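Local coordinates for glycosylation Associate Protein 1 (Streptococcus agalactiae serotype V, PDB 6OYC) that probably takes part, in complex with its partner proteins Gap2 and Gap3, in glycosylation and in export through the accessory Sec system, at residues A[141-145]-A[157-162]; A[164-168]-A[180-184]. All blocks are in the same frame, centred on the assembly; numbering follows the deposited sequence.

How the interactions relate
In this antiparallel meander two successive hairpins use the same device, a classic bulge in the first strand (143-144 and 166-167), and the repeat can be followed atom by atom. Interaction 1 lies in the hairpin of strands 141-148 and 154-161, interaction 2 in the next, strands 164-171 and 177-182, so the first closes before the second opens. All four are consecutive strands of one antiparallel sheet, set apart from the two parallel sheets that suit a GT-B-like protein. Their centres are about 9 Å apart, and the inner strands join them: Tyr-159 N lies 2.8 Å from Tyr-167 O, and Tyr-159 O 2.9 Å from Ala-166 N, making the hairpins one continuous patch of sheet.

Interaction 1. Residues A[141-145]-A[157-162]; sequences QIAKK and ILYYDN
Strands 141-145 and 157-161 run antiparallel at 163°, their axes approaching to 4.5 Å. Lys-145 and Leu-158 form a hydrogen-bonded pair (CA-CA 5.0 Å), with Lys-145 N to Leu-158 O at 2.8 Å and Leu-158 N to Lys-145 O at 2.9 Å; Lys-144 and Tyr-159 form the non-hydrogen-bonded pair (CA-CA 4.4 Å). Ala-143, at phi/psi -111/-40, leaves extended geometry as position 1 of a classic bulge opposite Tyr-136 of strand 131-138, and on the hairpin side its O accepts Tyr-160 N at 2.8 Å. The m rotamer of Tyr-160 lays its ring against Ile-142, whose CG2 stands 4.1 Å from the ring centroid in a CH-pi contact. Lys-144 (chi1 p) brings CD to 3.8 Å from Tyr-159 CE2. At the open end, Gln-141 NE2 donates to Asn-162 OD1 at 3.0 Å. Lys-145 CE passes 3.4 Å from Tyr-160 OH, while NZ reaches a salt bridge with Asp-135. Strand 131-138 flanks the hairpin, Tyr-136 facing both bulge residues, and strand 164-171 borders its other side.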
loop_
_atom_site.group_PDB
_atom_site.type_symbol
_atom_site.label_atom_id
_atom_site.label_comp_id
_atom_site.label_asym_id
_atom_site.label_seq_id
_atom_site.Cartn_x
_atom_site.Cartn_y
_atom_site.Cartn_z
ATOM N N GLN A 141 6.739 30.989 6.641
ATOM C CA GLN A 141 6.385 29.953 7.597
ATOM C C GLN A 141 5.011 29.429 7.224
ATOM O O GLN A 141 4.119 30.220 6.890
ATOM C CB GLN A 141 6.404 30.503 9.033
ATOM C CG GLN A 141 5.665 29.651 10.062
ATOM C CD GLN A 141 5.755 30.219 11.477
ATOM O OE1 GLN A 141 6.736 29.985 12.180
ATOM N NE2 GLN A 141 4.730 30.972 11.893
ATOM N N ILE A 142 4.840 28.099 7.252
ATOM C CA ILE A 142 3.549 27.550 6.841
ATOM C C ILE A 142 2.474 28.058 7.789
ATOM O O ILE A 142 2.674 28.134 9.004
ATOM C CB ILE A 142 3.575 26.011 6.750
ATOM C CG1 ILE A 142 2.240 25.505 6.182
ATOM C CG2 ILE A 142 3.893 25.331 8.102
ATOM C CD1 ILE A 142 2.240 24.036 5.849
ATOM N N ALA A 143 1.356 28.489 7.223
ATOM C CA ALA A 143 0.248 29.008 8.008
ATOM C C ALA A 143 -0.959 28.092 7.970
ATOM O O ALA A 143 -1.599 27.869 9.010
ATOM C CB ALA A 143 -0.155 30.397 7.510
ATOM N N LYS A 144 -1.260 27.522 6.804
ATOM C CA LYS A 144 -2.355 26.573 6.703
ATOM C C LYS A 144 -2.087 25.628 5.539
ATOM O O LYS A 144 -1.319 25.936 4.621
ATOM C CB LYS A 144 -3.704 27.288 6.553
ATOM C CG LYS A 144 -3.685 28.508 5.653
ATOM C CD LYS A 144 -4.929 29.346 5.836
ATOM C CE LYS A 144 -4.830 30.678 5.088
ATOM N NZ LYS A 144 -5.851 31.663 5.570
ATOM N N LYS A 145 -2.710 24.454 5.609
ATOM C CA LYS A 145 -2.638 23.444 4.563
ATOM C C LYS A 145 -4.053 23.191 4.070
ATOM O O LYS A 145 -4.929 22.826 4.859
ATOM C CB LYS A 145 -1.991 22.148 5.075
ATOM C CG LYS A 145 -1.819 21.079 4.002
ATOM C CD LYS A 145 -1.522 19.683 4.585
ATOM C CE LYS A 145 -0.218 19.636 5.370
ATOM N NZ LYS A 145 0.991 19.709 4.469
ATOM N N ILE A 157 -9.022 22.266 6.145
ATOM C CA ILE A 157 -7.889 23.183 6.286
ATOM C C ILE A 157 -7.210 22.900 7.611
ATOM O O ILE A 157 -7.867 22.891 8.657
ATOM C CB ILE A 157 -8.294 24.667 6.250
ATOM C CG1 ILE A 157 -9.068 25.019 4.992
ATOM C CG2 ILE A 157 -7.072 25.551 6.352
ATOM C CD1 ILE A 157 -9.735 26.365 5.118
ATOM N N LEU A 158 -5.899 22.704 7.571
ATOM C CA LEU A 158 -5.096 22.475 8.764
ATOM C C LEU A 158 -4.379 23.785 9.084
ATOM O O LEU A 158 -3.543 24.241 8.300
ATOM C CB LEU A 158 -4.106 21.327 8.529
ATOM C CG LEU A 158 -3.613 20.570 9.769
ATOM C CD1 LEU A 158 -2.874 19.269 9.426
ATOM C CD2 LEU A 158 -2.736 21.482 10.635
ATOM N N TYR A 159 -4.700 24.389 10.225
ATOM C CA TYR A 159 -4.098 25.663 10.603
ATOM C C TYR A 159 -2.905 25.453 11.514
ATOM O O TYR A 159 -2.878 24.530 12.334
ATOM C CB TYR A 159 -5.107 26.569 11.312
ATOM C CG TYR A 159 -6.207 27.062 10.411
ATOM C CD1 TYR A 159 -7.347 26.302 10.220
ATOM C CD2 TYR A 159 -6.092 28.281 9.730
ATOM C CE1 TYR A 159 -8.355 26.739 9.401
ATOM C CE2 TYR A 159 -7.111 28.737 8.901
ATOM C CZ TYR A 159 -8.234 27.953 8.741
ATOM O OH TYR A 159 -9.251 28.364 7.931
ATOM N N TYR A 160 -1.927 26.343 11.386
ATOM C CA TYR A 160 -0.699 26.283 12.160
ATOM C C TYR A 160 -0.531 27.564 12.958
ATOM O O TYR A 160 -1.017 28.624 12.562
ATOM C CB TYR A 160 0.537 26.102 11.245
ATOM C CG TYR A 160 0.538 24.831 10.444
ATOM C CD1 TYR A 160 -0.134 24.750 9.229
ATOM C CD2 TYR A 160 1.215 23.707 10.895
ATOM C CE1 TYR A 160 -0.134 23.565 8.482
ATOM C CE2 TYR A 160 1.214 22.520 10.166
ATOM C CZ TYR A 160 0.546 22.458 8.959
ATOM O OH TYR A 160 0.555 21.287 8.232
ATOM N N ASP A 161 0.179 27.470 14.079
ATOM C CA ASP A 161 0.710 28.661 14.725
ATOM C C ASP A 161 2.158 28.377 15.103
ATOM O O ASP A 161 2.734 27.360 14.702
ATOM C CB ASP A 161 -0.162 29.102 15.915
ATOM C CG ASP A 161 -0.468 27.979 16.882
ATOM O OD1 ASP A 161 0.311 27.008 16.962
ATOM O OD2 ASP A 161 -1.500 28.071 17.575
ATOM N N ASN A 162 2.774 29.311 15.821
ATOM C CA ASN A 162 4.050 29.024 16.466
ATOM C C ASN A 162 3.786 28.004 17.562
ATOM O O ASN A 162 2.986 28.250 18.471
ATOM C CB ASN A 162 4.678 30.293 17.035
ATOM C CG ASN A 162 4.557 31.478 16.099
ATOM O OD1 ASN A 162 4.713 31.343 14.885
ATOM N ND2 ASN A 162 4.269 32.648 16.662
#

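Interaction 2. Residues A[164-168]-A[180-184]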
loop_
_atom_site.group_PDB
_atom_site.type_symbol
_atom_site.label_atom_id
_atom_site.label_comp_id
_atom_site.label_asym_id
_atom_site.label_seq_id
_atom_site.Cartn_x
_atom_site.Cartn_y
_atom_site.Cartn_z
ATOM N N GLY A 164 3.488 24.790 15.949
ATOM C CA GLY A 164 3.162 23.779 14.958
ATOM C C GLY A 164 1.690 23.671 14.605
ATOM O O GLY A 164 0.969 24.676 14.492
ATOM N N GLU A 165 1.240 22.431 14.415
ATOM C CA GLU A 165 -0.172 22.170 14.167
ATOM C C GLU A 165 -1.025 22.727 15.299
ATOM O O GLU A 165 -0.709 22.565 16.481
ATOM C CB GLU A 165 -0.402 20.669 14.004
ATOM C CG GLU A 165 0.309 20.110 12.766
ATOM C CD GLU A 165 0.022 18.642 12.523
ATOM O OE1 GLU A 165 -0.199 17.904 13.504
ATOM O OE2 GLU A 165 0.022 18.221 11.351
ATOM N N ALA A 166 -2.092 23.425 14.928
ATOM C CA ALA A 166 -3.028 23.976 15.890
ATOM C C ALA A 166 -4.363 23.234 15.854
ATOM O O ALA A 166 -4.731 22.602 16.842
ATOM C CB ALA A 166 -3.196 25.477 15.625
ATOM N N TYR A 167 -5.076 23.251 14.724
ATOM C CA TYR A 167 -6.349 22.545 14.591
ATOM C C TYR A 167 -6.702 22.390 13.111
ATOM O O TYR A 167 -6.151 23.066 12.237
ATOM C CB TYR A 167 -7.481 23.278 15.324
ATOM C CG TYR A 167 -7.617 24.730 14.896
ATOM C CD1 TYR A 167 -8.342 25.085 13.763
ATOM C CD2 TYR A 167 -7.005 25.739 15.610
ATOM C CE1 TYR A 167 -8.454 26.394 13.370
ATOM C CE2 TYR A 167 -7.111 27.063 15.215
ATOM C CZ TYR A 167 -7.831 27.380 14.103
ATOM O OH TYR A 167 -7.931 28.695 13.723
ATOM N N GLN A 168 -7.683 21.530 12.856
ATOM C CA GLN A 168 -8.115 21.193 11.508
ATOM C C GLN A 168 -9.619 21.407 11.389
ATOM O O GLN A 168 -10.395 20.833 12.166
ATOM C CB GLN A 168 -7.764 19.737 11.165
ATOM C CG GLN A 168 -7.876 19.435 9.681
ATOM C CD GLN A 168 -6.723 18.563 9.174
ATOM O OE1 GLN A 168 -6.007 17.933 9.961
ATOM N NE2 GLN A 168 -6.550 18.524 7.854
ATOM N N ARG A 180 -14.289 21.073 14.029
ATOM C CA ARG A 180 -12.891 21.437 14.212
ATOM C C ARG A 180 -12.236 20.446 15.168
ATOM O O ARG A 180 -12.782 20.163 16.240
ATOM C CB ARG A 180 -12.761 22.860 14.748
ATOM C CG ARG A 180 -11.390 23.169 15.323
ATOM C CD ARG A 180 -11.276 24.641 15.699
ATOM N NE ARG A 180 -11.739 25.500 14.618
ATOM C CZ ARG A 180 -11.669 26.824 14.645
ATOM N NH1 ARG A 180 -11.138 27.433 15.699
ATOM N NH2 ARG A 180 -12.110 27.537 13.615
ATOM N N GLU A 181 -11.083 19.915 14.767
ATOM C CA GLU A 181 -10.304 18.958 15.546
ATOM C C GLU A 181 -9.002 19.630 15.946
ATOM O O GLU A 181 -8.212 20.005 15.076
ATOM C CB GLU A 181 -10.003 17.681 14.744
ATOM C CG GLU A 181 -9.108 16.671 15.483
ATOM C CD GLU A 181 -8.548 15.550 14.587
ATOM O OE1 GLU A 181 -8.605 15.626 13.331
ATOM O OE2 GLU A 181 -8.048 14.567 15.155
ATOM N N TYR A 182 -8.781 19.779 17.251
ATOM C CA TYR A 182 -7.565 20.402 17.752
ATOM C C TYR A 182 -6.397 19.419 17.706
ATOM O O TYR A 182 -6.582 18.200 17.793
ATOM C CB TYR A 182 -7.793 20.948 19.173
ATOM C CG TYR A 182 -8.564 22.264 19.156
ATOM C CD1 TYR A 182 -9.948 22.274 19.013
ATOM C CD2 TYR A 182 -7.900 23.487 19.228
ATOM C CE1 TYR A 182 -10.668 23.473 18.978
ATOM C CE2 TYR A 182 -8.598 24.692 19.188
ATOM C CZ TYR A 182 -9.985 24.673 19.062
ATOM O OH TYR A 182 -10.685 25.858 19.012
ATOM N N LEU A 183 -5.175 19.972 17.571
ATOM C CA LEU A 183 -3.974 19.204 17.243
ATOM C C LEU A 183 -2.792 19.546 18.144
ATOM O O LEU A 183 -1.647 19.294 17.770
ATOM C CB LEU A 183 -3.571 19.430 15.778
ATOM C CG LEU A 183 -4.607 19.086 14.698
ATOM C CD1 LEU A 183 -4.097 19.487 13.313
ATOM C CD2 LEU A 183 -5.000 17.593 14.747
ATOM N N ARG A 184 -3.028 20.129 19.310
ATOM C CA ARG A 184 -1.930 20.513 20.186
ATOM C C ARG A 184 -1.649 19.429 21.212
ATOM O O ARG A 184 -2.463 18.538 21.443
ATOM C CB ARG A 184 -2.253 21.819 20.898
ATOM C CG ARG A 184 -2.276 22.991 19.954
ATOM C CD ARG A 184 -3.318 23.995 20.373
ATOM N NE ARG A 184 -3.191 25.260 19.657
ATOM C CZ ARG A 184 -4.183 26.135 19.547
ATOM N NH1 ARG A 184 -5.356 25.870 20.115
ATOM N NH2 ARG A 184 -4.006 27.265 18.874
#
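A beta hairpin with a classic bulge in its first strand organises this contact, a useful example of how a meander can keep its pairing through a local irregularity. Ala-166 and Tyr-167 together face Tyr-159 on the preceding strand, and Ala-166, at phi/psi -109/-62, takes the conformation of the first bulge position. Pairing with 180-184 nevertheless holds: Leu-183 N donates to Ala-166 O at 2.8 Å, and the hydrogen-bonded pair Gln-168 and Glu-181 closes with Gln-168 N to Glu-181 O at 2.7 Å and Glu-181 N to Gln-168 O at 2.8 Å. Between these bonds Tyr-167 and Tyr-182 make a non-hydrogen-bonded pair, their CA atoms 4.0 Å apart.

The two faces differ in chemistry. On the face of Gln-168 and Glu-181, both side chains turn to Arg-13: Gln-168 OE1 accepts a hydrogen bond from it, and Glu-181 OE1 forms a salt bridge with it while also hydrogen-bonding to Tyr-170. Leu-183 packs nearby, CD1 4.2 Å from Gln-168 OE1, and its CB lies 3.8 Å from Glu-165 CB.

The face of the tyrosines is aromatic and cationic. Tyr-167 CB sits over the Tyr-182 ring, 4.2 Å from its centroid, a CH-pi contact. On the same face, at the end of the pairing, Arg-184 NH2 passes 3.8 Å from Ala-166 CB and forms a salt bridge with Asp-161. Arg-180, held through NE by a salt bridge to Asp-169, lays its guanidinium flat on the Tyr-167 ring, planes at 10°, in an off-centre cation-pi stack that brings Arg-180 CZ within 3.5 Å of Tyr-167 CE1.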